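Local coordinates for 2L protein (Yaba-like disease virus, PDB 3IT8) that adopts a fold related to MHC class I and binds the cytokine tumour necrosis factor, as befits a secreted poxvirus protein that blunts host inflammatory signalling, at residues 7-18 with 69-78; 97-108 with 159-168. One frame throughout, in Å; residues are numbered along the deposited sequence.

In the fold
Starting at the N terminus, the chain enters contact 1 almost at once: the first strand, 2-10, and the turn after it are met by helix 61-82, which closes a loop of fifty residues containing strands 18-25, 28-36 and 41-47. The chain then returns to the sheet as strand 90-100, next to strand 2-10, and opens contact 2. Its hairpin, 97-108, is covered by helix 148-174, closing a second fifty-residue loop. The two loops follow in series, neither nested nor crossed. Their centres lie about 28 Å apart and their nearest atoms about 9 Å, yet both fasten a helix onto one eight-stranded antiparallel sheet, the platform of an MHC-like domain.

Contact 1: 7-18 with 69-78; sequences YTVTLKDDGLYD and WYSLMKETLE. With NAG (2-acetamido-2-deoxy-beta-D-glucopyranose), chain M.
Tyr7 and Val9 of the first strand of the MHC-like platform turn their side chains toward helix 61-82, the first of the two helices laid across the sheet. The strand and helix segments cross at -48°, with their axes 8.5 Å apart. Trp69 brings the edge of its five-membered ring toward one face of the Tyr7 ring, an edge-to-face pair with CD1 of Trp69 3.5 Å from CE2 of Tyr7. A water donates to the Tyr7 hydroxyl and accepts from Trp69 NE1, so both polar ends are satisfied beside the apolar contact; the Tyr7 hydroxyl is also hydrogen-bonded to the carbonyl of Tyr64. One turn on, Met73 SD lies 3.8 Å from Tyr7 CB, and a bend at chi3 (63°) carries Met73 CE to 3.7 Å from Tyr7 O. Val9 is compact and branched, and its two methyls let it touch three helix residues at once: CG1 lies 3.8 Å from Met73 CB and also meets the Tyr70 ring, while CG2 lies 3.6 Å from Leu77 CD2. Here the packing is close and buried.

Tyr17, though partly exposed, is also well covered by the helix. Its ring is held between Leu11 CD2 on one face and the methylenes of Lys74 on the other; Leu77 CD2 approaches the edge in plane. The loose side is the turn 12-16, which is exposed, makes no contact with the helix and, from Asp13 on, is poorly ordered. Thr8 points away from the helix, its OG1 3.6 Å from O5 of the sugar carried by Asn6. The cross-segment hydrogen bond belongs to Tyr70, whose hydroxyl donates to Tyr17 O at 2.6 Å, the C=O...O angle being 141° and the donor tilted out of the carbonyl plane.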
# COMPACT_ATOMS: atom_id res chain seq x y z
N TYR D 7 -17.81 40.20 -2.88
CA TYR D 7 -17.14 41.41 -3.33
C TYR D 7 -18.14 42.14 -4.23
O TYR D 7 -18.69 41.53 -5.15
CB TYR D 7 -15.90 41.10 -4.17
CG TYR D 7 -14.79 40.38 -3.45
CD1 TYR D 7 -14.82 39.00 -3.31
CD2 TYR D 7 -13.68 41.07 -2.99
CE1 TYR D 7 -13.75 38.31 -2.73
CE2 TYR D 7 -12.61 40.40 -2.41
CZ TYR D 7 -12.66 39.01 -2.28
OH TYR D 7 -11.59 38.31 -1.75
N THR D 8 -18.36 43.43 -3.99
CA THR D 8 -19.29 44.16 -4.82
C THR D 8 -18.90 45.58 -5.20
O THR D 8 -18.60 46.39 -4.32
CB THR D 8 -20.67 44.22 -4.15
OG1 THR D 8 -21.07 42.90 -3.76
CG2 THR D 8 -21.70 44.80 -5.10
N VAL D 9 -18.88 45.89 -6.50
CA VAL D 9 -18.62 47.26 -6.92
C VAL D 9 -19.95 47.77 -7.51
O VAL D 9 -20.66 47.05 -8.23
CB VAL D 9 -17.48 47.36 -7.96
CG1 VAL D 9 -16.28 46.61 -7.46
CG2 VAL D 9 -17.93 46.83 -9.29
N THR D 10 -20.29 49.02 -7.20
CA THR D 10 -21.53 49.61 -7.68
C THR D 10 -21.28 50.95 -8.35
O THR D 10 -20.36 51.67 -7.97
CB THR D 10 -22.49 49.85 -6.53
OG1 THR D 10 -22.35 48.79 -5.58
CG2 THR D 10 -23.91 49.85 -7.03
N LEU D 11 -22.10 51.30 -9.34
CA LEU D 11 -21.95 52.57 -10.03
C LEU D 11 -22.54 53.68 -9.18
O LEU D 11 -22.38 54.86 -9.51
CB LEU D 11 -22.63 52.55 -11.39
CG LEU D 11 -21.69 52.89 -12.56
CD1 LEU D 11 -22.50 53.04 -13.82
CD2 LEU D 11 -20.93 54.17 -12.26
N LYS D 12 -23.21 53.31 -8.10
CA LYS D 12 -23.82 54.29 -7.21
C LYS D 12 -24.58 55.31 -8.04
O LYS D 12 -24.85 55.06 -9.21
CB LYS D 12 -22.76 55.01 -6.37
CG LYS D 12 -22.64 54.50 -4.95
CD LYS D 12 -23.94 54.71 -4.20
CE LYS D 12 -23.85 54.24 -2.75
NZ LYS D 12 -25.10 54.55 -1.97
N ASP D 13 -24.94 56.45 -7.45
CA ASP D 13 -25.66 57.47 -8.20
C ASP D 13 -24.84 57.86 -9.42
O ASP D 13 -24.59 57.04 -10.30
CB ASP D 13 -25.92 58.69 -7.31
CG ASP D 13 -24.69 59.12 -6.52
OD1 ASP D 13 -23.69 59.57 -7.14
OD2 ASP D 13 -24.72 59.01 -5.27
N ASP D 14 -24.41 59.11 -9.48
CA ASP D 14 -23.61 59.50 -10.62
C ASP D 14 -22.17 59.74 -10.23
O ASP D 14 -21.88 60.59 -9.37
CB ASP D 14 -24.22 60.73 -11.30
CG ASP D 14 -25.52 60.41 -11.99
OD1 ASP D 14 -26.46 59.96 -11.30
OD2 ASP D 14 -25.60 60.59 -13.23
N GLY D 15 -21.27 58.97 -10.85
CA GLY D 15 -19.86 59.13 -10.58
C GLY D 15 -18.95 57.97 -10.46
O GLY D 15 -18.72 57.19 -11.39
N LEU D 16 -18.42 57.89 -9.25
CA LEU D 16 -17.48 56.88 -8.86
C LEU D 16 -18.13 55.51 -8.70
O LEU D 16 -19.35 55.37 -8.73
CB LEU D 16 -16.83 57.32 -7.56
CG LEU D 16 -16.68 58.84 -7.43
CD1 LEU D 16 -16.12 59.18 -6.06
CD2 LEU D 16 -15.77 59.38 -8.53
N TYR D 17 -17.27 54.51 -8.55
CA TYR D 17 -17.71 53.14 -8.37
C TYR D 17 -17.36 52.78 -6.94
O TYR D 17 -16.20 52.84 -6.54
CB TYR D 17 -16.94 52.21 -9.30
CG TYR D 17 -17.29 52.35 -10.76
CD1 TYR D 17 -16.80 53.40 -11.52
CD2 TYR D 17 -18.12 51.42 -11.37
CE1 TYR D 17 -17.14 53.53 -12.86
CE2 TYR D 17 -18.46 51.53 -12.71
CZ TYR D 17 -17.97 52.58 -13.45
OH TYR D 17 -18.33 52.70 -14.77
N ASP D 18 -18.37 52.40 -6.17
CA ASP D 18 -18.13 52.00 -4.79
C ASP D 18 -17.77 50.53 -4.70
O ASP D 18 -18.15 49.75 -5.55
CB ASP D 18 -19.34 52.27 -3.91
CG ASP D 18 -19.27 53.62 -3.25
OD1 ASP D 18 -18.16 54.04 -2.85
OD2 ASP D 18 -20.34 54.27 -3.10
N TRP D 69 -9.28 42.77 -6.57
CA TRP D 69 -10.63 42.55 -7.03
C TRP D 69 -11.40 43.83 -7.33
O TRP D 69 -12.05 43.96 -8.37
CB TRP D 69 -11.40 41.70 -6.02
CG TRP D 69 -10.96 40.27 -6.01
CD1 TRP D 69 -10.36 39.59 -4.98
CD2 TRP D 69 -11.03 39.34 -7.11
NE1 TRP D 69 -10.06 38.31 -5.36
CE2 TRP D 69 -10.46 38.12 -6.67
CE3 TRP D 69 -11.52 39.43 -8.42
CZ2 TRP D 69 -10.37 36.99 -7.50
CZ3 TRP D 69 -11.43 38.30 -9.25
CH2 TRP D 69 -10.85 37.10 -8.78
N TYR D 70 -11.34 44.79 -6.42
CA TYR D 70 -12.05 46.04 -6.65
C TYR D 70 -11.70 46.59 -8.03
O TYR D 70 -12.56 46.89 -8.85
CB TYR D 70 -11.68 47.08 -5.60
CG TYR D 70 -12.22 48.43 -5.95
CD1 TYR D 70 -13.57 48.74 -5.74
CD2 TYR D 70 -11.42 49.39 -6.57
CE1 TYR D 70 -14.10 49.95 -6.14
CE2 TYR D 70 -11.93 50.60 -6.99
CZ TYR D 70 -13.28 50.88 -6.77
OH TYR D 70 -13.83 52.07 -7.19
N SER D 71 -10.40 46.73 -8.27
CA SER D 71 -9.93 47.26 -9.52
C SER D 71 -10.36 46.43 -10.74
O SER D 71 -10.88 46.97 -11.71
CB SER D 71 -8.41 47.36 -9.47
OG SER D 71 -7.91 47.72 -10.74
N LEU D 72 -10.14 45.12 -10.69
CA LEU D 72 -10.48 44.26 -11.80
C LEU D 72 -11.98 44.19 -12.01
O LEU D 72 -12.44 44.02 -13.13
CB LEU D 72 -9.91 42.86 -11.58
CG LEU D 72 -10.20 41.88 -12.72
CD1 LEU D 72 -9.76 42.45 -14.06
CD2 LEU D 72 -9.50 40.59 -12.41
N MET D 73 -12.75 44.31 -10.94
CA MET D 73 -14.20 44.26 -11.07
C MET D 73 -14.71 45.58 -11.61
O MET D 73 -15.67 45.64 -12.37
CB MET D 73 -14.84 43.98 -9.72
CG MET D 73 -14.55 42.60 -9.23
SD MET D 73 -15.47 42.19 -7.77
CE MET D 73 -17.13 42.28 -8.43
N LYS D 74 -14.05 46.66 -11.22
CA LYS D 74 -14.42 47.97 -11.71
C LYS D 74 -14.21 47.92 -13.24
O LYS D 74 -15.06 48.36 -14.00
CB LYS D 74 -13.51 49.03 -11.09
CG LYS D 74 -13.83 50.43 -11.52
CD LYS D 74 -12.79 51.38 -11.03
CE LYS D 74 -12.94 52.75 -11.68
NZ LYS D 74 -11.88 53.70 -11.19
N GLU D 75 -13.08 47.38 -13.68
CA GLU D 75 -12.78 47.27 -15.10
C GLU D 75 -13.87 46.47 -15.80
O GLU D 75 -14.38 46.86 -16.83
CB GLU D 75 -11.43 46.59 -15.32
CG GLU D 75 -10.99 46.55 -16.78
CD GLU D 75 -9.85 45.58 -17.04
OE1 GLU D 75 -8.82 45.67 -16.34
OE2 GLU D 75 -9.99 44.74 -17.95
N THR D 76 -14.23 45.33 -15.21
CA THR D 76 -15.24 44.46 -15.77
C THR D 76 -16.60 45.12 -15.85
O THR D 76 -17.33 44.94 -16.82
CB THR D 76 -15.39 43.18 -14.95
OG1 THR D 76 -14.13 42.52 -14.89
CG2 THR D 76 -16.44 42.26 -15.58
N LEU D 77 -16.96 45.88 -14.83
CA LEU D 77 -18.24 46.54 -14.84
C LEU D 77 -18.30 47.59 -15.96
O LEU D 77 -19.31 47.71 -16.65
CB LEU D 77 -18.50 47.19 -13.49
CG LEU D 77 -19.85 47.90 -13.32
CD1 LEU D 77 -20.98 47.05 -13.92
CD2 LEU D 77 -20.09 48.17 -11.84
N GLU D 78 -17.21 48.33 -16.16
CA GLU D 78 -17.16 49.34 -17.21
C GLU D 78 -17.37 48.71 -18.59
O GLU D 78 -18.17 49.20 -19.38
CB GLU D 78 -15.81 50.08 -17.17
CG GLU D 78 -15.66 51.00 -15.96
CD GLU D 78 -14.35 51.76 -15.94
OE1 GLU D 78 -14.02 52.39 -16.97
OE2 GLU D 78 -13.65 51.74 -14.90
C1 NAG M . -23.39 41.11 -1.61
C2 NAG M . -24.82 40.56 -1.51
C3 NAG M . -25.81 41.56 -2.14
C4 NAG M . -25.68 42.92 -1.44
C5 NAG M . -24.21 43.37 -1.58
C6 NAG M . -23.93 44.71 -0.93
C7 NAG M . -24.87 38.14 -1.48
C8 NAG M . -25.34 36.89 -2.18
N2 NAG M . -24.88 39.27 -2.18
O3 NAG M . -27.14 41.08 -2.02
O4 NAG M . -26.58 43.88 -2.02
O5 NAG M . -23.33 42.39 -0.96
O6 NAG M . -23.81 44.60 0.48
O7 NAG M . -24.51 38.08 -0.31
O HOH W 1 -9.41 36.93 -3.03

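Contact 2: 97-108 with 159-168; sequences CYETGLLFGSYG and EYMGCSLAIL
Within the MHC-like domain, Cys97 of strand 90-100 meets Cys163 of helix 148-174; class I MHC molecules have a helix-to-strand disulfide at what is probably the equivalent place. The two SG atoms of Cys97 and Cys163 are modelled 3.2 Å apart without a bond, and whether they are oxidised in the protein is left undecided. Cys97 reaches its partner with SG between backbone N and carbonyl carbon (chi1 74°), whereas Cys163 swings SG anti to its own N, toward the strand. Ile167, one turn along, adds an apolar neighbour: its CD1 lies 3.8 Å from Cys97 SG, and a branched apolar chain fits this buried spot, where Leu3 of the neighbouring strand also touches both Cys163 and Ile167.

The polar half lies on strand 103-112, joined to strand 90-100 by a type II' turn and hydrogen-bonded to it antiparallel. Ser106 OG donates to Glu159 O at 2.7 Å, with a C=O...O angle of 136°. The helix widens to a pi-type turn here, leaving Cys163 N 5.9 Å from Glu159 O, consistent with the serine taking the place of the missing helical donor. The extended Glu159 side chain reaches across to the strand, its carboxylate ending at the Tyr107-Gly108 peptide with CD 3.5 Å from Tyr107 C; Gly108, without a side chain, leaves room for it. Further along the helix, Ser164 OG bonds to Met161 O at 2.7 Å. Glu99, poorly ordered, meets Leu168 CD2 loosely. Helix and hairpin are therefore joined by largely apolar contact around the cysteines plus one hydrogen bond, while both carboxylate oxygens of Glu99 look outward, to basic side chains of another protein chain that they meet in salt bridges.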
# COMPACT_ATOMS: atom_id res chain seq x y z
N CYS D 97 -17.72 28.33 0.63
CA CYS D 97 -17.94 26.89 0.72
C CYS D 97 -18.91 26.54 1.84
O CYS D 97 -19.36 27.42 2.58
CB CYS D 97 -16.63 26.14 0.93
SG CYS D 97 -15.92 26.29 2.60
N TYR D 98 -19.21 25.25 1.98
CA TYR D 98 -20.15 24.80 2.99
C TYR D 98 -19.97 23.35 3.37
O TYR D 98 -19.48 22.54 2.59
CB TYR D 98 -21.58 24.99 2.48
CG TYR D 98 -21.87 24.14 1.27
CD1 TYR D 98 -22.38 22.85 1.40
CD2 TYR D 98 -21.61 24.62 -0.02
CE1 TYR D 98 -22.61 22.04 0.28
CE2 TYR D 98 -21.83 23.83 -1.14
CZ TYR D 98 -22.33 22.54 -0.99
OH TYR D 98 -22.51 21.76 -2.11
N GLU D 99 -20.39 23.05 4.60
CA GLU D 99 -20.38 21.72 5.17
C GLU D 99 -21.74 21.64 5.85
O GLU D 99 -21.85 21.86 7.05
CB GLU D 99 -19.25 21.58 6.18
CG GLU D 99 -18.19 20.61 5.73
CD GLU D 99 -17.16 20.31 6.81
OE1 GLU D 99 -17.55 19.88 7.92
OE2 GLU D 99 -15.95 20.49 6.54
N THR D 100 -22.77 21.38 5.06
CA THR D 100 -24.15 21.26 5.52
C THR D 100 -24.45 19.78 5.78
O THR D 100 -24.82 19.06 4.85
CB THR D 100 -25.12 21.78 4.45
OG1 THR D 100 -24.73 23.11 4.08
CG2 THR D 100 -26.54 21.81 4.97
N GLY D 101 -24.31 19.34 7.02
CA GLY D 101 -24.54 17.93 7.30
C GLY D 101 -23.52 17.10 6.53
O GLY D 101 -22.32 17.38 6.58
N LEU D 102 -23.99 16.09 5.80
CA LEU D 102 -23.10 15.25 5.02
C LEU D 102 -22.63 15.94 3.75
O LEU D 102 -21.54 15.66 3.26
CB LEU D 102 -23.80 13.95 4.62
CG LEU D 102 -24.11 12.91 5.68
CD1 LEU D 102 -24.62 11.66 4.98
CD2 LEU D 102 -22.85 12.60 6.49
N LEU D 103 -23.47 16.83 3.21
CA LEU D 103 -23.12 17.54 1.99
C LEU D 103 -22.00 18.55 2.20
O LEU D 103 -21.84 19.11 3.29
CB LEU D 103 -24.35 18.26 1.43
CG LEU D 103 -25.60 17.40 1.27
CD1 LEU D 103 -26.70 18.24 0.61
CD2 LEU D 103 -25.30 16.18 0.43
N PHE D 104 -21.21 18.78 1.15
CA PHE D 104 -20.13 19.75 1.22
C PHE D 104 -19.70 20.14 -0.18
O PHE D 104 -19.74 19.32 -1.10
CB PHE D 104 -18.96 19.16 2.00
CG PHE D 104 -18.30 17.98 1.34
CD1 PHE D 104 -17.17 18.15 0.55
CD2 PHE D 104 -18.80 16.69 1.50
CE1 PHE D 104 -16.56 17.06 -0.05
CE2 PHE D 104 -18.18 15.59 0.90
CZ PHE D 104 -17.06 15.78 0.12
N GLY D 105 -19.32 21.40 -0.35
CA GLY D 105 -18.89 21.87 -1.66
C GLY D 105 -18.40 23.31 -1.61
O GLY D 105 -18.38 23.93 -0.55
N SER D 106 -18.00 23.84 -2.77
CA SER D 106 -17.53 25.22 -2.84
C SER D 106 -18.08 25.87 -4.10
O SER D 106 -18.52 25.18 -5.02
CB SER D 106 -16.00 25.26 -2.86
OG SER D 106 -15.50 24.72 -4.07
N TYR D 107 -18.04 27.20 -4.16
CA TYR D 107 -18.57 27.88 -5.33
C TYR D 107 -17.83 29.17 -5.58
O TYR D 107 -17.13 29.67 -4.70
CB TYR D 107 -20.06 28.17 -5.12
CG TYR D 107 -20.34 28.87 -3.81
CD1 TYR D 107 -20.17 30.25 -3.69
CD2 TYR D 107 -20.67 28.15 -2.67
CE1 TYR D 107 -20.32 30.88 -2.47
CE2 TYR D 107 -20.82 28.78 -1.44
CZ TYR D 107 -20.64 30.14 -1.36
OH TYR D 107 -20.77 30.74 -0.14
N GLY D 108 -18.00 29.71 -6.77
CA GLY D 108 -17.38 30.96 -7.14
C GLY D 108 -18.06 31.39 -8.41
O GLY D 108 -17.83 30.79 -9.46
N GLU D 159 -11.54 28.35 -4.41
CA GLU D 159 -12.64 27.45 -4.69
C GLU D 159 -12.17 26.00 -4.76
O GLU D 159 -12.89 25.09 -4.37
CB GLU D 159 -13.32 27.83 -6.00
CG GLU D 159 -14.74 27.31 -6.10
CD GLU D 159 -15.36 27.56 -7.46
OE1 GLU D 159 -15.14 28.64 -8.04
OE2 GLU D 159 -16.08 26.67 -7.94
N TYR D 160 -10.96 25.79 -5.23
CA TYR D 160 -10.45 24.44 -5.35
C TYR D 160 -10.14 23.79 -4.01
O TYR D 160 -10.33 22.59 -3.84
CB TYR D 160 -9.19 24.42 -6.19
CG TYR D 160 -8.67 23.02 -6.40
CD1 TYR D 160 -9.31 22.14 -7.28
CD2 TYR D 160 -7.55 22.55 -5.70
CE1 TYR D 160 -8.86 20.84 -7.47
CE2 TYR D 160 -7.09 21.24 -5.88
CZ TYR D 160 -7.75 20.39 -6.76
OH TYR D 160 -7.34 19.08 -6.91
N MET D 161 -9.65 24.56 -3.05
CA MET D 161 -9.31 23.96 -1.77
C MET D 161 -9.14 24.97 -0.64
O MET D 161 -9.47 24.69 0.52
CB MET D 161 -8.03 23.15 -1.91
CG MET D 161 -7.63 22.43 -0.66
SD MET D 161 -6.07 21.55 -0.86
CE MET D 161 -6.46 20.52 -2.20
N GLY D 162 -8.62 26.14 -0.98
CA GLY D 162 -8.41 27.17 0.02
C GLY D 162 -9.55 27.38 0.99
O GLY D 162 -9.37 27.34 2.21
N CYS D 163 -10.73 27.61 0.45
CA CYS D 163 -11.89 27.85 1.28
C CYS D 163 -12.20 26.68 2.21
O CYS D 163 -12.35 26.88 3.42
CB CYS D 163 -13.10 28.14 0.41
SG CYS D 163 -14.44 28.87 1.32
N SER D 164 -12.29 25.47 1.68
CA SER D 164 -12.60 24.31 2.52
C SER D 164 -11.62 24.14 3.67
O SER D 164 -11.97 23.58 4.70
CB SER D 164 -12.60 23.04 1.69
OG SER D 164 -11.29 22.76 1.24
N LEU D 165 -10.39 24.61 3.50
CA LEU D 165 -9.41 24.53 4.57
C LEU D 165 -9.63 25.67 5.57
O LEU D 165 -9.62 25.47 6.79
CB LEU D 165 -8.00 24.62 4.00
CG LEU D 165 -7.53 23.41 3.19
CD1 LEU D 165 -6.17 23.69 2.56
CD2 LEU D 165 -7.42 22.20 4.11
N ALA D 166 -9.85 26.87 5.05
CA ALA D 166 -10.07 28.03 5.88
C ALA D 166 -11.29 27.89 6.78
O ALA D 166 -11.22 28.17 7.98
CB ALA D 166 -10.19 29.26 5.01
N ILE D 167 -12.41 27.46 6.21
CA ILE D 167 -13.64 27.33 6.98
C ILE D 167 -13.43 26.63 8.31
O ILE D 167 -14.11 26.93 9.29
CB ILE D 167 -14.76 26.60 6.19
CG1 ILE D 167 -16.10 26.77 6.91
CG2 ILE D 167 -14.46 25.11 6.10
CD1 ILE D 167 -17.27 26.27 6.12
N LEU D 168 -12.48 25.70 8.35
CA LEU D 168 -12.20 24.96 9.58
C LEU D 168 -11.53 25.84 10.64
O LEU D 168 -11.72 25.62 11.84
CB LEU D 168 -11.34 23.73 9.27
CG LEU D 168 -12.01 22.65 8.39
CD1 LEU D 168 -11.07 21.50 8.20
CD2 LEU D 168 -13.31 22.17 9.02